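PDB 3RH9: succinate-semialdehyde dehydrogenase (NAD(P)(+)) from Marinobacter aquaeolei, which probably oxidises succinate semialdehyde to succinate with NAD(P)+ as the electron acceptor, as a member of the aldehyde dehydrogenase family. Local coordinates for residues Val52-Ala57 with Pro177-Pro182; Val220-Lys225 with Arg240-Asp245; Val250-Leu255 with Phe474-Thr479. One frame throughout, in Å; residues are numbered along the deposited sequence.

Interaction 1: residues Val52-Ala57 with Pro177-Pro182; sequences VAAVEA and PSVIKP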
# COMPACT_ATOMS: atom_id res chain seq x y z
N VAL A 52 18.72 4.07 16.94
CA VAL A 52 17.69 3.82 17.93
C VAL A 52 17.32 5.10 18.70
O VAL A 52 16.15 5.32 19.04
CB VAL A 52 18.11 2.71 18.92
CG1 VAL A 52 17.04 2.52 19.98
CG2 VAL A 52 18.36 1.41 18.18
N ALA A 53 18.32 5.94 18.97
CA ALA A 53 18.07 7.24 19.59
C ALA A 53 17.20 8.10 18.69
O ALA A 53 16.23 8.72 19.14
CB ALA A 53 19.37 7.96 19.90
N ALA A 54 17.56 8.14 17.41
CA ALA A 54 16.77 8.85 16.40
C ALA A 54 15.30 8.51 16.54
O ALA A 54 14.44 9.40 16.53
CB ALA A 54 17.26 8.51 15.00
N VAL A 55 15.01 7.21 16.64
CA VAL A 55 13.64 6.73 16.74
C VAL A 55 13.00 7.15 18.06
O VAL A 55 11.87 7.63 18.08
CB VAL A 55 13.55 5.20 16.56
CG1 VAL A 55 12.11 4.75 16.65
CG2 VAL A 55 14.12 4.80 15.22
N GLU A 56 13.72 6.98 19.16
CA GLU A 56 13.18 7.37 20.46
C GLU A 56 12.81 8.85 20.46
O GLU A 56 11.79 9.24 21.04
CB GLU A 56 14.17 7.07 21.59
CG GLU A 56 14.53 5.61 21.72
CD GLU A 56 15.80 5.38 22.56
OE1 GLU A 56 16.59 6.34 22.78
OE2 GLU A 56 16.00 4.22 23.02
N ALA A 57 13.62 9.66 19.79
CA ALA A 57 13.36 11.09 19.71
C ALA A 57 12.07 11.32 18.96
O ALA A 57 11.19 12.06 19.41
CB ALA A 57 14.49 11.80 19.02
N PRO A 177 6.62 12.28 12.85
CA PRO A 177 8.05 12.47 13.10
C PRO A 177 8.82 11.48 12.23
O PRO A 177 8.36 10.37 11.98
CB PRO A 177 8.21 12.12 14.59
CG PRO A 177 6.82 12.21 15.17
CD PRO A 177 5.90 11.81 14.05
N SER A 178 9.98 11.88 11.74
CA SER A 178 10.70 11.03 10.81
C SER A 178 12.17 10.86 11.17
O SER A 178 12.79 11.72 11.80
CB SER A 178 10.52 11.55 9.39
OG SER A 178 10.77 12.95 9.32
N VAL A 179 12.72 9.73 10.76
CA VAL A 179 14.14 9.46 10.88
C VAL A 179 14.65 9.38 9.46
O VAL A 179 14.11 8.63 8.65
CB VAL A 179 14.35 8.14 11.59
CG1 VAL A 179 15.81 7.74 11.54
CG2 VAL A 179 13.86 8.22 13.01
N ILE A 180 15.67 10.18 9.13
CA ILE A 180 16.07 10.35 7.73
C ILE A 180 17.44 9.80 7.35
O ILE A 180 18.43 10.13 8.00
CB ILE A 180 15.99 11.82 7.30
CG1 ILE A 180 14.53 12.29 7.35
CG2 ILE A 180 16.60 11.99 5.90
CD1 ILE A 180 14.28 13.69 6.84
N LYS A 181 17.49 8.99 6.29
CA LYS A 181 18.72 8.34 5.86
C LYS A 181 19.07 8.58 4.39
O LYS A 181 18.48 7.96 3.50
CB LYS A 181 18.64 6.84 6.13
CG LYS A 181 19.99 6.13 6.17
CD LYS A 181 20.66 6.14 4.82
CE LYS A 181 21.68 5.03 4.70
NZ LYS A 181 22.22 4.73 6.05
N PRO A 182 20.06 9.44 4.12
CA PRO A 182 20.47 9.71 2.74
C PRO A 182 21.52 8.71 2.26
O PRO A 182 22.08 7.96 3.06
CB PRO A 182 21.10 11.09 2.84
CG PRO A 182 21.79 11.04 4.16
CD PRO A 182 20.90 10.19 5.08
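The flat group in this contact is the peptide unit that joins A54 to V55, and one methyl of V179 covers one of its faces. V179 CG2 stands above that plane at nearly equal distances from its atoms, 3.8 Å from A54 C and 3.9 Å from V55 N. Two further methyl contacts flank it. The CB of A54 reaches V179 CG1 at 3.8 Å, and the CG2 branch of V55 meets V179 CG2 at 4.1 Å, the two valine side chains crossing at about a right angle. The fork of V179 makes this possible: CG1, turned anti to the backbone N (chi1 171°), goes to the methyl of A54, while CG2, beside that nitrogen, lies over the peptide and also nears the same methyl. Strand 178-181 lies in the parallel part of the mixed sheet of the Rossmann-like cofactor-binding domain found in aldehyde dehydrogenases, and 52-57 is part of helix 48-61, which comes before that sheet in the chain. Alternation along the strand divides the work. V179 faces this helix, whereas S178 and I180 turn to helix 162-174, with I180 also touching helix 188-197. Within the sheet V179 bonds through its backbone to T151 and L153 of the neighbouring strand. Alanine suits position 54 because its single methyl lets the helix backbone come close, the CA atoms of A54 and V179 being 6.1 Å apart. A beta-branched valine suits the strand, presenting two methyls close to its own backbone, and A54 also packs on V210.

Interaction 2: residues Val220-Lys225 with Arg240-Asp245; sequences VLCEHK and RKLIVD
C222 points its thiol at helix 236-245, and its sulfur makes the closest contact between the two segments: SG lies 3.5 Å from L242 CD2 and 4.0 Å from D245 CB. The sulfur thus touches two residues three apart, about one turn of the helix, and the C222 CB stays 4.0 Å from the carbonyl O of D245. With SG swung beside the backbone N and anti to the carbonyl carbon (chi1 -70°), the short side chain spans the gap between the two helices without pushing them apart. L242 arrives obliquely, its CB directed along the flank of the contact while the CD2 branch makes the touch. The leucine is buried, as is the cysteine, and both suit such a site, one being apolar and the other small.

The other side is looser and more polar. D245 meets the cysteine with its CB, and its carboxylate is turned to its own helix, where OD2 accepts a hydrogen bond of 2.9 Å from K241 NZ, part of a salt bridge, through the syn lone pair, the side of the other carboxylate oxygen. This i to i+4 pair lies on the more open side of the contact, K241 being exposed and D245 partly so, while the CB of the aspartate stays with the sulfur.

Helix 236-245 forms the beta-alpha-beta crossover between the adjacent parallel strands 229-233 and 252-256, and its I243 packs on L253 and L255. L242 lies about 10 Å from E256, the predicted active-site residue, measured between their side chains. Helix 214-223 packs through V220 and L221 on helix 48-61, while R240 and I243 meet the second subunit.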
# COMPACT_ATOMS: atom_id res chain seq x y z
N VAL A 220 17.83 -1.33 11.91
CA VAL A 220 17.07 -0.75 13.02
C VAL A 220 15.67 -0.31 12.57
O VAL A 220 14.66 -0.65 13.20
CB VAL A 220 17.82 0.43 13.64
CG1 VAL A 220 16.98 1.14 14.70
CG2 VAL A 220 19.14 -0.05 14.22
N LEU A 221 15.64 0.42 11.45
CA LEU A 221 14.40 0.90 10.83
C LEU A 221 13.39 -0.21 10.43
O LEU A 221 12.18 -0.02 10.54
CB LEU A 221 14.73 1.81 9.62
CG LEU A 221 14.85 3.32 9.88
CD1 LEU A 221 15.14 3.64 11.32
CD2 LEU A 221 15.86 4.01 8.97
N CYS A 222 13.90 -1.37 9.99
CA CYS A 222 13.05 -2.53 9.70
C CYS A 222 12.54 -3.21 10.96
O CYS A 222 11.40 -3.66 11.01
CB CYS A 222 13.79 -3.56 8.85
SG CYS A 222 14.08 -3.04 7.15
N GLU A 223 13.39 -3.31 11.98
CA GLU A 223 13.09 -4.13 13.15
C GLU A 223 12.30 -3.37 14.18
O GLU A 223 11.58 -3.96 14.97
CB GLU A 223 14.36 -4.64 13.79
CG GLU A 223 15.05 -5.72 13.00
CD GLU A 223 16.31 -6.24 13.68
OE1 GLU A 223 16.62 -5.80 14.82
OE2 GLU A 223 17.00 -7.09 13.08
N HIS A 224 12.44 -2.06 14.20
CA HIS A 224 11.87 -1.31 15.30
C HIS A 224 10.35 -1.24 15.23
O HIS A 224 9.79 -0.96 14.18
CB HIS A 224 12.46 0.11 15.40
CG HIS A 224 12.35 0.68 16.77
ND1 HIS A 224 13.42 0.72 17.65
CD2 HIS A 224 11.29 1.19 17.45
CE1 HIS A 224 13.03 1.26 18.79
NE2 HIS A 224 11.74 1.55 18.69
N LYS A 225 9.70 -1.49 16.37
CA LYS A 225 8.25 -1.48 16.49
C LYS A 225 7.64 -0.08 16.56
O LYS A 225 6.43 0.06 16.48
CB LYS A 225 7.81 -2.27 17.72
CG LYS A 225 7.90 -3.79 17.54
CD LYS A 225 7.64 -4.53 18.86
CE LYS A 225 7.67 -6.05 18.69
NZ LYS A 225 7.20 -6.74 19.93
N ARG A 240 13.21 -4.85 -2.62
CA ARG A 240 12.68 -6.19 -2.41
C ARG A 240 13.06 -6.71 -1.04
O ARG A 240 12.30 -7.44 -0.39
CB ARG A 240 13.20 -7.15 -3.48
CG ARG A 240 12.45 -7.10 -4.81
CD ARG A 240 13.34 -7.50 -5.97
NE ARG A 240 12.61 -7.48 -7.22
CZ ARG A 240 13.18 -7.32 -8.41
NH1 ARG A 240 14.49 -7.13 -8.50
NH2 ARG A 240 12.42 -7.33 -9.50
N LYS A 241 14.25 -6.30 -0.59
CA LYS A 241 14.78 -6.80 0.66
C LYS A 241 14.03 -6.16 1.80
O LYS A 241 13.76 -6.80 2.82
CB LYS A 241 16.27 -6.52 0.77
CG LYS A 241 16.98 -7.45 1.75
CD LYS A 241 18.31 -6.86 2.25
CE LYS A 241 19.15 -7.89 2.97
NZ LYS A 241 18.37 -8.54 4.05
N LEU A 242 13.67 -4.89 1.62
CA LEU A 242 12.88 -4.21 2.63
C LEU A 242 11.54 -4.89 2.81
O LEU A 242 11.04 -5.01 3.93
CB LEU A 242 12.62 -2.77 2.22
CG LEU A 242 13.77 -1.79 2.41
CD1 LEU A 242 13.21 -0.36 2.28
CD2 LEU A 242 14.42 -2.03 3.77
N ILE A 243 10.95 -5.31 1.70
CA ILE A 243 9.64 -5.91 1.76
C ILE A 243 9.73 -7.15 2.62
O ILE A 243 8.97 -7.32 3.56
CB ILE A 243 9.08 -6.25 0.35
CG1 ILE A 243 8.99 -4.99 -0.51
CG2 ILE A 243 7.72 -6.92 0.44
CD1 ILE A 243 8.53 -5.28 -1.89
N VAL A 244 10.70 -8.00 2.31
CA VAL A 244 10.93 -9.22 3.05
C VAL A 244 11.24 -8.94 4.51
O VAL A 244 10.70 -9.57 5.41
CB VAL A 244 12.09 -10.02 2.43
CG1 VAL A 244 12.61 -11.12 3.40
CG2 VAL A 244 11.67 -10.61 1.08
N ASP A 245 12.13 -8.00 4.76
CA ASP A 245 12.59 -7.74 6.12
C ASP A 245 11.56 -7.04 6.98
O ASP A 245 11.76 -6.92 8.19
CB ASP A 245 13.91 -6.95 6.12
CG ASP A 245 15.10 -7.80 5.70
OD1 ASP A 245 15.06 -9.04 5.89
OD2 ASP A 245 16.08 -7.23 5.19

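Interaction 3: residues Val250-Leu255 with Phe474-Thr479; sequences VKKLAL and FVEAQT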
# COMPACT_ATOMS: atom_id res chain seq x y z
N VAL A 250 4.40 -6.58 9.17
CA VAL A 250 3.50 -6.11 8.13
C VAL A 250 3.60 -4.59 8.03
O VAL A 250 2.60 -3.89 8.08
CB VAL A 250 2.05 -6.54 8.41
CG1 VAL A 250 1.20 -6.38 7.17
CG2 VAL A 250 1.99 -7.96 8.88
N LYS A 251 4.81 -4.06 7.90
CA LYS A 251 4.98 -2.63 7.90
C LYS A 251 4.34 -2.00 6.67
O LYS A 251 4.35 -2.55 5.58
CB LYS A 251 6.45 -2.26 7.97
CG LYS A 251 7.04 -2.18 9.37
CD LYS A 251 8.21 -1.21 9.39
CE LYS A 251 9.39 -1.72 10.21
NZ LYS A 251 9.31 -1.39 11.62
N LYS A 252 3.78 -0.82 6.86
CA LYS A 252 3.34 -0.02 5.73
C LYS A 252 4.55 0.50 4.96
O LYS A 252 5.45 1.11 5.53
CB LYS A 252 2.47 1.13 6.24
CG LYS A 252 2.04 2.09 5.17
CD LYS A 252 0.79 2.87 5.59
CE LYS A 252 0.32 3.72 4.44
NZ LYS A 252 -0.87 4.50 4.81
N LEU A 253 4.60 0.24 3.66
CA LEU A 253 5.72 0.72 2.82
C LEU A 253 5.27 1.59 1.65
O LEU A 253 4.27 1.32 1.00
CB LEU A 253 6.52 -0.46 2.27
CG LEU A 253 6.98 -1.55 3.25
CD1 LEU A 253 7.51 -2.78 2.48
CD2 LEU A 253 8.03 -0.99 4.20
N ALA A 254 6.02 2.65 1.39
CA ALA A 254 5.92 3.36 0.11
C ALA A 254 7.22 3.10 -0.62
O ALA A 254 8.30 3.32 -0.06
CB ALA A 254 5.69 4.85 0.30
N LEU A 255 7.12 2.65 -1.86
CA LEU A 255 8.29 2.21 -2.62
C LEU A 255 8.33 2.84 -3.99
O LEU A 255 7.43 2.66 -4.82
CB LEU A 255 8.31 0.69 -2.76
CG LEU A 255 8.41 -0.16 -1.50
CD1 LEU A 255 8.48 -1.64 -1.86
CD2 LEU A 255 9.60 0.25 -0.68
N PHE A 474 1.37 9.07 4.57
CA PHE A 474 1.80 8.91 5.95
C PHE A 474 0.70 8.96 7.00
O PHE A 474 0.96 9.28 8.15
CB PHE A 474 2.88 9.93 6.28
CG PHE A 474 4.10 9.76 5.45
CD1 PHE A 474 4.27 10.52 4.30
CD2 PHE A 474 5.05 8.81 5.78
CE1 PHE A 474 5.39 10.36 3.52
CE2 PHE A 474 6.16 8.63 4.99
CZ PHE A 474 6.33 9.41 3.87
N VAL A 475 -0.53 8.64 6.62
CA VAL A 475 -1.61 8.58 7.60
C VAL A 475 -2.30 7.22 7.62
O VAL A 475 -2.31 6.50 6.62
CB VAL A 475 -2.62 9.69 7.35
CG1 VAL A 475 -2.03 11.02 7.73
CG2 VAL A 475 -3.06 9.70 5.88
N GLU A 476 -2.85 6.88 8.79
CA GLU A 476 -3.71 5.69 8.94
C GLU A 476 -5.15 6.16 9.05
O GLU A 476 -5.47 6.98 9.91
CB GLU A 476 -3.35 4.92 10.21
CG GLU A 476 -2.03 4.16 10.19
CD GLU A 476 -2.10 2.92 9.32
OE1 GLU A 476 -3.04 2.85 8.49
OE2 GLU A 476 -1.21 2.04 9.44
N ALA A 477 -6.02 5.68 8.19
CA ALA A 477 -7.41 6.09 8.28
C ALA A 477 -8.03 5.35 9.45
O ALA A 477 -7.69 4.21 9.71
CB ALA A 477 -8.14 5.79 6.99
N GLN A 478 -8.91 6.02 10.17
CA GLN A 478 -9.52 5.42 11.35
C GLN A 478 -10.99 5.76 11.30
O GLN A 478 -11.35 6.95 11.26
CB GLN A 478 -8.89 5.97 12.63
CG GLN A 478 -9.31 5.23 13.90
CD GLN A 478 -8.80 5.89 15.18
OE1 GLN A 478 -9.07 7.06 15.43
NE2 GLN A 478 -8.07 5.14 16.00
N THR A 479 -11.82 4.72 11.28
CA THR A 479 -13.26 4.91 11.29
C THR A 479 -13.83 4.85 12.71
O THR A 479 -13.62 3.89 13.45
CB THR A 479 -13.98 3.92 10.36
OG1 THR A 479 -13.74 4.31 9.00
CG2 THR A 479 -15.46 3.95 10.61
O HOH W 1 -2.87 3.05 6.05
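The amino group of K252 reaches across to the backbone carbonyl of V475 in a weak hydrogen bond, NZ to O 3.1 Å. It ties a strand of the Rossmann-like sheet, 252-256, to strand 475-482 of the small antiparallel sheet which in this family serves oligomerisation. Around the same nitrogen the first shell holds two further partners: the carbonyl O of E473, just before the second segment, which is the strongest, and a water that accepts from NZ at 2.8 Å. This water donates in turn to E476 OE1, bridging lysine and glutamate, whose charged atoms, NZ and OE1, are 4.6 Å apart and so too far for a direct salt bridge. Three acceptors surround the ammonium group, the V475 carbonyl being the weak one, and the nearby carboxylate would probably favour its charge.

Length is what lysine supplies. Its chain leaves anti to the backbone N (chi1 176°) and stays extended to the end, carrying the charge clear of its own sheet, where the backbone of K252 is bonded to P228 and L230 and the side chain rests on M229. E476 does the reverse: its chain is folded, with chi1 -72° and chi2 -73°, which brings the carboxylate back alongside the lysine, OE2 4.4 Å from K252 CD.

Further out, V475 turns its side chain from the lysine onto A174 and Y145, a beta-branched residue in place between helix 162-174 and strand 140-147, while its carbonyl O points to the lysine. The glutamate is fixed from the second subunit, whose R464 makes a salt bridge through NH2 to E476 OE1 and hydrogen-bonds with that same NH2 to A477 O.

All three contacts lie around the mixed, mostly parallel sheet of the cofactor-binding domain, interaction 3 also joining it to the small antiparallel sheet, and they follow one another along the chain. Interactions 1 and 2 have centres 15 Å apart and touch, V52 CG2 packing on V220 CG1 at 3.8 Å, where helices 48-61 and 214-223 meet. The centre of interaction 3 is 15 Å from that of interaction 2 and 18 Å from that of interaction 1; helix 236-245 of the former is followed in the chain by strand 252-256, and the nearest atoms of interactions 1 and 3 stay about 7 Å apart. Interactions 2 and 3 also border the second subunit, and this helix-and-sheet core thus continues into the dimer interface.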